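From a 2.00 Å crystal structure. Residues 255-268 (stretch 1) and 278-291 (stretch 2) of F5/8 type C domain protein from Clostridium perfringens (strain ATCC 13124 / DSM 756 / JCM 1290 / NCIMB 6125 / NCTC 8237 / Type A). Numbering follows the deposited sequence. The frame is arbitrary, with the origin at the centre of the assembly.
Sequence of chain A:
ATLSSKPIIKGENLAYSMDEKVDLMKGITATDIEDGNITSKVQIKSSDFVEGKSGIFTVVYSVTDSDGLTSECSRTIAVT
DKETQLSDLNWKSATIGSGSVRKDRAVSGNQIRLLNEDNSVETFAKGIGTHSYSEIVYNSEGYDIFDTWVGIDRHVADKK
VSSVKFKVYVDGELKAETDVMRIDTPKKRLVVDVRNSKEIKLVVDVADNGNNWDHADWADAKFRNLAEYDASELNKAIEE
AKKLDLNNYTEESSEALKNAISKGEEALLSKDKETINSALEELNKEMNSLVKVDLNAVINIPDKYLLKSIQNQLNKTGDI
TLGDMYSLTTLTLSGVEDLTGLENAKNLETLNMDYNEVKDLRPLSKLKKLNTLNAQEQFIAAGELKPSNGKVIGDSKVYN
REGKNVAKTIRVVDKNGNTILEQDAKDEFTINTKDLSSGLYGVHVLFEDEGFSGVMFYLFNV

Stretch 1 255-268: EALKNAISKGEEAL
Stretch 2 278-291: SALEELNKEMNSLV

Two antiparallel helices pack through small residues and leucines. Leu283 (chi1 t, chi2 p) leaves its backbone sideways, but its end reaches across: CD1 lies 3.8 Å from Leu257 CD1, 4.0 Å from Ala260 CB and 4.1 Å from Ile261 CG1. Leu257, also t, p, spreads over the second stretch, placing CD1 3.7 Å from Met287 SD and CD2 3.7 Å from Leu290 CD1; Leu290 (m, t) lies in the loop beyond the helix. These contacts are dispersive, and they help bury Leu257 and Leu283, while Leu290 stays partly exposed.

Residues 255-268 are helical throughout, with phi/psi near -65/-40 and i to i+4 hydrogen bonds such as Gly264 N to Ala260 O, 2.8 Å. Stretch 2 enters as the same kind of helix and ends in extended Val291 (-125/125). The axes approach to 8.8 Å with a signed crossing angle of -161°. Register is set by CA-CA distances of 5.3 Å for Leu257-Glu286, 5.1 Å for Ala260-Leu283 and 5.1 Å for Gly264-Ala279. Such closeness suits small residues: Ala279 CB sits 3.9 Å from Gly264 CA and 3.7 Å from Ala267 CB, while Ala260 CB points at the opposing backbone, 3.9 Å from Leu283 CA.

Toward the edge, Glu286 (m, m) lays its aliphatic part on stretch 1, CB 4.0 Å from Leu257 CA and CG 4.0 Å from Ala260 CB; its OE2 comes within 3.2 Å of Ala256 CB. Lys285 NZ forms a salt bridge with Glu286 OE1 at 3.3 Å, its hydrogen bond weak. No direct hydrogen bond joins the modelled atoms of the stretches; two waters bridge them. Water 2 donates to Ala260 O (2.6 Å) and Ala279 O (2.8 Å); water 1 donates to Ala256 O (2.4 Å) and weakly to Glu282 OE2 (3.4 Å).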

ATOM      1  N   GLU A 255      14.963  -0.425   8.883  1.00 30.86           N
ATOM      2  CA  GLU A 255      14.778  -0.620   7.449  1.00 30.79           C
ATOM      3  C   GLU A 255      14.000  -1.897   7.164  1.00 30.84           C
ATOM      4  O   GLU A 255      13.097  -1.911   6.319  1.00 21.87           O
ATOM      5  CB  GLU A 255      16.133  -0.658   6.743  1.00 34.50           C
ATOM      6  CG  GLU A 255      16.162   0.046   5.399  1.00 38.43           C
ATOM      7  CD  GLU A 255      16.346   1.544   5.532  1.00 46.72           C
ATOM      8  OE1 GLU A 255      17.509   2.001   5.533  1.00 50.92           O
ATOM      9  OE2 GLU A 255      15.331   2.263   5.633  1.00 49.79           O
ATOM     10  N   ALA A 256      14.340  -2.984   7.862  1.00 27.57           N
ATOM     11  CA  ALA A 256      13.665  -4.256   7.633  1.00 28.12           C
ATOM     12  C   ALA A 256      12.193  -4.177   8.016  1.00 23.93           C
ATOM     13  O   ALA A 256      11.326  -4.662   7.280  1.00 28.10           O
ATOM     14  CB  ALA A 256      14.365  -5.367   8.415  1.00 28.02           C
ATOM     15  N   LEU A 257      11.891  -3.569   9.167  1.00 25.21           N
ATOM     16  CA  LEU A 257      10.498  -3.393   9.564  1.00 24.23           C
ATOM     17  C   LEU A 257       9.757  -2.499   8.580  1.00 20.51           C
ATOM     18  O   LEU A 257       8.608  -2.781   8.218  1.00 16.36           O
ATOM     19  CB  LEU A 257      10.424  -2.811  10.977  1.00 25.33           C
ATOM     20  CG  LEU A 257       9.033  -2.383  11.449  1.00 25.51           C
ATOM     21  CD1 LEU A 257       8.130  -3.595  11.621  1.00 23.11           C
ATOM     22  CD2 LEU A 257       9.118  -1.583  12.739  1.00 23.57           C
ATOM     23  N   LYS A 258      10.401  -1.418   8.134  1.00 21.63           N
ATOM     24  CA  LYS A 258       9.785  -0.535   7.149  1.00 22.47           C
ATOM     25  C   LYS A 258       9.479  -1.279   5.856  1.00 22.78           C
ATOM     26  O   LYS A 258       8.428  -1.064   5.239  1.00 23.16           O
ATOM     27  CB  LYS A 258      10.700   0.660   6.877  1.00 26.90           C
ATOM     28  CG  LYS A 258      10.100   1.720   5.971  1.00 29.38           C
ATOM     29  CD  LYS A 258       8.781   2.236   6.519  1.00 33.43           C
ATOM     30  CE  LYS A 258       7.780   2.473   5.403  1.00 34.93           C
ATOM     31  NZ  LYS A 258       8.245   3.529   4.462  1.00 29.30           N
ATOM     32  N   ASN A 259      10.387  -2.161   5.429  1.00 19.43           N
ATOM     33  CA  ASN A 259      10.142  -2.947   4.226  1.00 19.94           C
ATOM     34  C   ASN A 259       9.009  -3.943   4.440  1.00 18.22           C
ATOM     35  O   ASN A 259       8.232  -4.214   3.518  1.00 15.41           O
ATOM     36  CB  ASN A 259      11.420  -3.671   3.802  1.00 26.12           C
ATOM     37  CG  ASN A 259      12.515  -2.714   3.371  1.00 28.72           C
ATOM     38  OD1 ASN A 259      12.266  -1.532   3.136  1.00 28.77           O
ATOM     39  ND2 ASN A 259      13.738  -3.222   3.266  1.00 35.28           N
ATOM     40  N   ALA A 260       8.898  -4.497   5.651  1.00 17.86           N
ATOM     41  CA  ALA A 260       7.826  -5.444   5.936  1.00 19.80           C
ATOM     42  C   ALA A 260       6.471  -4.747   5.980  1.00 15.90           C
ATOM     43  O   ALA A 260       5.464  -5.311   5.535  1.00 15.29           O
ATOM     44  CB  ALA A 260       8.100  -6.171   7.252  1.00 17.62           C
ATOM     45  N   ILE A 261       6.424  -3.527   6.519  1.00 17.31           N
ATOM     46  CA  ILE A 261       5.185  -2.755   6.504  1.00 12.56           C
ATOM     47  C   ILE A 261       4.752  -2.479   5.071  1.00 18.40           C
ATOM     48  O   ILE A 261       3.564  -2.570   4.736  1.00 19.92           O
ATOM     49  CB  ILE A 261       5.356  -1.451   7.306  1.00 16.19           C
ATOM     50  CG1 ILE A 261       5.623  -1.757   8.780  1.00 17.01           C
ATOM     51  CG2 ILE A 261       4.123  -0.568   7.165  1.00 17.36           C
ATOM     52  CD1 ILE A 261       6.027  -0.542   9.590  1.00 19.82           C
ATOM     53  N   SER A 262       5.709  -2.148   4.202  1.00 18.66           N
ATOM     54  CA  SER A 262       5.386  -1.903   2.799  1.00 21.04           C
ATOM     55  C   SER A 262       4.898  -3.173   2.113  1.00 17.73           C
ATOM     56  O   SER A 262       3.927  -3.136   1.350  1.00 19.48           O
ATOM     57  CB  SER A 262       6.604  -1.332   2.073  1.00 21.49           C
ATOM     58  OG  SER A 262       7.028  -0.118   2.668  1.00 23.74           O
ATOM     59  N   LYS A 263       5.559  -4.306   2.370  1.00 18.37           N
ATOM     60  CA  LYS A 263       5.101  -5.570   1.801  1.00 16.34           C
ATOM     61  C   LYS A 263       3.722  -5.948   2.324  1.00 17.54           C
ATOM     62  O   LYS A 263       2.924  -6.549   1.594  1.00 16.55           O
ATOM     63  CB  LYS A 263       6.106  -6.683   2.100  1.00 20.56           C
ATOM     64  CG  LYS A 263       7.456  -6.505   1.421  1.00 19.63           C
ATOM     65  CD  LYS A 263       7.298  -6.295  -0.075  1.00 22.99           C
ATOM     66  N   GLY A 264       3.423  -5.606   3.578  1.00 15.89           N
ATOM     67  CA  GLY A 264       2.093  -5.861   4.103  1.00 16.20           C
ATOM     68  C   GLY A 264       1.035  -4.997   3.443  1.00 18.08           C
ATOM     69  O   GLY A 264      -0.076  -5.461   3.169  1.00 16.01           O
ATOM     70  N   GLU A 265       1.363  -3.731   3.175  1.00 16.18           N
ATOM     71  CA  GLU A 265       0.417  -2.851   2.497  1.00 17.44           C
ATOM     72  C   GLU A 265       0.149  -3.325   1.074  1.00 17.26           C
ATOM     73  O   GLU A 265      -0.980  -3.221   0.580  1.00 16.35           O
ATOM     74  CB  GLU A 265       0.941  -1.415   2.497  1.00 19.63           C
ATOM     75  CG  GLU A 265       0.839  -0.716   3.844  1.00 18.16           C
ATOM     76  CD  GLU A 265       1.686   0.540   3.913  1.00 23.19           C
ATOM     77  OE1 GLU A 265       2.763   0.567   3.280  1.00 22.37           O
ATOM     78  OE2 GLU A 265       1.277   1.499   4.600  1.00 18.18           O
ATOM     79  N   GLU A 266       1.176  -3.845   0.398  1.00 14.20           N
ATOM     80  CA  GLU A 266       0.970  -4.424  -0.926  1.00 17.03           C
ATOM     81  C   GLU A 266       0.085  -5.661  -0.850  1.00 18.71           C
ATOM     82  O   GLU A 266      -0.758  -5.884  -1.727  1.00 18.79           O
ATOM     83  CB  GLU A 266       2.314  -4.774  -1.567  1.00 18.64           C
ATOM     84  CG  GLU A 266       3.251  -3.595  -1.760  1.00 23.43           C
ATOM     85  CD  GLU A 266       4.684  -4.031  -1.998  1.00 29.98           C
ATOM     86  OE1 GLU A 266       4.885  -5.082  -2.643  1.00 30.36           O
ATOM     87  OE2 GLU A 266       5.607  -3.327  -1.540  1.00 24.89           O
ATOM     88  N   ALA A 267       0.263  -6.477   0.193  1.00 16.23           N
ATOM     89  CA  ALA A 267      -0.532  -7.692   0.330  1.00 19.77           C
ATOM     90  C   ALA A 267      -2.007  -7.383   0.550  1.00 18.25           C
ATOM     91  O   ALA A 267      -2.869  -8.147   0.102  1.00 21.11           O
ATOM     92  CB  ALA A 267       0.007  -8.546   1.477  1.00 20.22           C
ATOM     93  N   LEU A 268      -2.314  -6.277   1.235  1.00 18.71           N
ATOM     94  CA  LEU A 268      -3.709  -5.891   1.424  1.00 19.13           C
ATOM     95  C   LEU A 268      -4.388  -5.610   0.090  1.00 16.03           C
ATOM     96  O   LEU A 268      -5.545  -5.991  -0.120  1.00 16.95           O
ATOM     97  CB  LEU A 268      -3.799  -4.665   2.335  1.00 16.12           C
ATOM     98  CG  LEU A 268      -3.343  -4.816   3.788  1.00 22.65           C
ATOM     99  CD1 LEU A 268      -3.409  -3.479   4.510  1.00 21.77           C
ATOM    100  CD2 LEU A 268      -4.179  -5.858   4.511  1.00 21.27           C
ATOM    101  N   SER A 278       1.714 -14.582   4.068  1.00 17.12           N
ATOM    102  CA  SER A 278       3.170 -14.516   4.006  1.00 21.85           C
ATOM    103  C   SER A 278       3.679 -13.162   4.484  1.00 20.54           C
ATOM    104  O   SER A 278       4.693 -13.086   5.187  1.00 20.41           O
ATOM    105  CB  SER A 278       3.650 -14.799   2.582  1.00 21.57           C
ATOM    106  OG  SER A 278       5.065 -14.869   2.525  1.00 29.04           O
ATOM    107  N   ALA A 279       2.987 -12.081   4.113  1.00 20.81           N
ATOM    108  CA  ALA A 279       3.384 -10.757   4.580  1.00 18.76           C
ATOM    109  C   ALA A 279       3.195 -10.626   6.085  1.00 18.91           C
ATOM    110  O   ALA A 279       3.992  -9.964   6.760  1.00 18.68           O
ATOM    111  CB  ALA A 279       2.588  -9.680   3.842  1.00 18.40           C
ATOM    112  N   LEU A 280       2.149 -11.251   6.629  1.00 21.03           N
ATOM    113  CA  LEU A 280       1.922 -11.199   8.070  1.00 17.33           C
ATOM    114  C   LEU A 280       3.031 -11.917   8.829  1.00 20.25           C
ATOM    115  O   LEU A 280       3.525 -11.409   9.843  1.00 20.93           O
ATOM    116  CB  LEU A 280       0.560 -11.805   8.409  1.00 17.65           C
ATOM    117  CG  LEU A 280       0.284 -12.073   9.890  1.00 20.03           C
ATOM    118  CD1 LEU A 280       0.264 -10.774  10.678  1.00 24.72           C
ATOM    119  CD2 LEU A 280      -1.024 -12.830  10.065  1.00 22.22           C
ATOM    120  N   GLU A 281       3.438 -13.097   8.352  1.00 19.01           N
ATOM    121  CA  GLU A 281       4.505 -13.837   9.019  1.00 22.77           C
ATOM    122  C   GLU A 281       5.821 -13.071   8.970  1.00 26.08           C
ATOM    123  O   GLU A 281       6.577 -13.060   9.948  1.00 22.67           O
ATOM    124  CB  GLU A 281       4.660 -15.218   8.382  1.00 19.52           C
ATOM    125  N   GLU A 282       6.111 -12.424   7.840  1.00 24.04           N
ATOM    126  CA  GLU A 282       7.338 -11.640   7.733  1.00 25.89           C
ATOM    127  C   GLU A 282       7.277 -10.397   8.612  1.00 22.97           C
ATOM    128  O   GLU A 282       8.264 -10.047   9.270  1.00 24.53           O
ATOM    129  CB  GLU A 282       7.590 -11.259   6.274  1.00 23.83           C
ATOM    130  CG  GLU A 282       8.507 -10.059   6.082  1.00 32.66           C
ATOM    131  CD  GLU A 282       9.971 -10.394   6.304  1.00 36.52           C
ATOM    132  OE1 GLU A 282      10.299 -11.593   6.431  1.00 28.58           O
ATOM    133  OE2 GLU A 282      10.797  -9.456   6.345  1.00 40.70           O
ATOM    134  N   LEU A 283       6.125  -9.720   8.640  1.00 22.98           N
ATOM    135  CA  LEU A 283       5.979  -8.540   9.486  1.00 24.21           C
ATOM    136  C   LEU A 283       6.130  -8.896  10.960  1.00 22.18           C
ATOM    137  O   LEU A 283       6.759  -8.155  11.724  1.00 22.69           O
ATOM    138  CB  LEU A 283       4.626  -7.874   9.229  1.00 19.56           C
ATOM    139  CG  LEU A 283       4.259  -6.682  10.115  1.00 19.87           C
ATOM    140  CD1 LEU A 283       5.345  -5.618  10.079  1.00 17.01           C
ATOM    141  CD2 LEU A 283       2.920  -6.097   9.694  1.00 16.75           C
ATOM    142  N   ASN A 284       5.561 -10.030  11.376  1.00 25.75           N
ATOM    143  CA  ASN A 284       5.729 -10.477  12.755  1.00 26.47           C
ATOM    144  C   ASN A 284       7.185 -10.806  13.059  1.00 28.55           C
ATOM    145  O   ASN A 284       7.651 -10.584  14.182  1.00 30.61           O
ATOM    146  CB  ASN A 284       4.846 -11.693  13.030  1.00 28.18           C
ATOM    147  CG  ASN A 284       3.413 -11.312  13.346  1.00 25.56           C
ATOM    148  OD1 ASN A 284       3.139 -10.206  13.809  1.00 25.78           O
ATOM    149  ND2 ASN A 284       2.489 -12.232  13.096  1.00 26.54           N
ATOM    150  N   LYS A 285       7.916 -11.331  12.073  1.00 26.91           N
ATOM    151  CA  LYS A 285       9.319 -11.672  12.288  1.00 30.86           C
ATOM    152  C   LYS A 285      10.162 -10.419  12.494  1.00 29.59           C
ATOM    153  O   LYS A 285      10.985 -10.357  13.415  1.00 32.28           O
ATOM    154  CB  LYS A 285       9.844 -12.494  11.110  1.00 28.24           C
ATOM    155  CG  LYS A 285      11.345 -12.725  11.130  1.00 29.15           C
ATOM    156  CD  LYS A 285      11.843 -13.217   9.781  1.00 33.06           C
ATOM    157  CE  LYS A 285      13.358 -13.343   9.762  1.00 39.66           C
ATOM    158  NZ  LYS A 285      14.027 -12.030   9.972  1.00 40.18           N
ATOM    159  N   GLU A 286       9.972  -9.408  11.643  1.00 27.01           N
ATOM    160  CA  GLU A 286      10.706  -8.158  11.806  1.00 28.63           C
ATOM    161  C   GLU A 286      10.241  -7.376  13.024  1.00 29.53           C
ATOM    162  O   GLU A 286      11.011  -6.573  13.563  1.00 29.93           O
ATOM    163  CB  GLU A 286      10.573  -7.295  10.549  1.00 23.88           C
ATOM    164  CG  GLU A 286      11.002  -7.983   9.260  1.00 27.52           C
ATOM    165  CD  GLU A 286      12.458  -8.422   9.270  1.00 30.28           C
ATOM    166  OE1 GLU A 286      12.806  -9.334   8.490  1.00 26.14           O
ATOM    167  OE2 GLU A 286      13.256  -7.858  10.049  1.00 29.66           O
ATOM    168  N   MET A 287       9.000  -7.593  13.468  1.00 28.15           N
ATOM    169  CA  MET A 287       8.522  -6.939  14.682  1.00 32.86           C
ATOM    170  C   MET A 287       9.296  -7.418  15.903  1.00 36.39           C
ATOM    171  O   MET A 287       9.667  -6.614  16.766  1.00 38.79           O
ATOM    172  CB  MET A 287       7.027  -7.196  14.858  1.00 28.44           C
ATOM    173  CG  MET A 287       6.124  -6.118  14.281  1.00 25.57           C
ATOM    174  SD  MET A 287       6.576  -4.467  14.837  1.00 41.16           S
ATOM    175  CE  MET A 287       5.106  -4.036  15.762  1.00 33.26           C
ATOM    176  N   ASN A 288       9.551  -8.723  15.991  1.00 34.38           N
ATOM    177  CA  ASN A 288      10.307  -9.286  17.102  1.00 38.08           C
ATOM    178  C   ASN A 288      11.813  -9.217  16.891  1.00 39.00           C
ATOM    179  O   ASN A 288      12.566  -9.553  17.812  1.00 42.33           O
ATOM    180  CB  ASN A 288       9.887 -10.739  17.338  1.00 40.17           C
ATOM    181  CG  ASN A 288       8.395 -10.883  17.572  1.00 38.48           C
ATOM    182  OD1 ASN A 288       7.852 -10.342  18.534  1.00 38.25           O
ATOM    183  ND2 ASN A 288       7.726 -11.616  16.690  1.00 37.73           N
ATOM    184  N   SER A 289      12.269  -8.796  15.713  1.00 38.84           N
ATOM    185  CA  SER A 289      13.689  -8.652  15.427  1.00 40.05           C
ATOM    186  C   SER A 289      14.185  -7.225  15.604  1.00 36.24           C
ATOM    187  O   SER A 289      15.352  -6.947  15.307  1.00 39.92           O
ATOM    188  CB  SER A 289      13.991  -9.130  14.001  1.00 35.67           C
ATOM    189  OG  SER A 289      14.155 -10.536  13.961  1.00 41.20           O
ATOM    190  N   LEU A 290      13.333  -6.319  16.076  1.00 37.13           N
ATOM    191  CA  LEU A 290      13.751  -4.943  16.304  1.00 38.66           C
ATOM    192  C   LEU A 290      14.760  -4.875  17.444  1.00 41.51           C
ATOM    193  O   LEU A 290      14.613  -5.548  18.468  1.00 40.35           O
ATOM    194  CB  LEU A 290      12.542  -4.066  16.625  1.00 36.31           C
ATOM    195  CG  LEU A 290      11.686  -3.580  15.454  1.00 33.86           C
ATOM    196  CD1 LEU A 290      10.460  -2.851  15.973  1.00 32.53           C
ATOM    197  CD2 LEU A 290      12.491  -2.683  14.524  1.00 34.49           C
ATOM    198  N   VAL A 291      15.790  -4.055  17.258  1.00 41.01           N
ATOM    199  CA  VAL A 291      16.809  -3.821  18.274  1.00 42.14           C
ATOM    200  C   VAL A 291      16.886  -2.321  18.520  1.00 34.86           C
ATOM    201  O   VAL A 291      17.066  -1.539  17.578  1.00 36.62           O
ATOM    202  CB  VAL A 291      18.180  -4.387  17.853  1.00 40.43           C
ATOM    203  CG1 VAL A 291      18.299  -4.433  16.334  1.00 37.08           C
ATOM    204  CG2 VAL A 291      19.319  -3.583  18.470  1.00 40.91           C
TER
HETATM  205  O   HOH W   1      11.945  -6.357   5.691  1.00 24.10           O
HETATM  206  O   HOH W   2       5.474  -7.906   5.663  1.00 21.60           O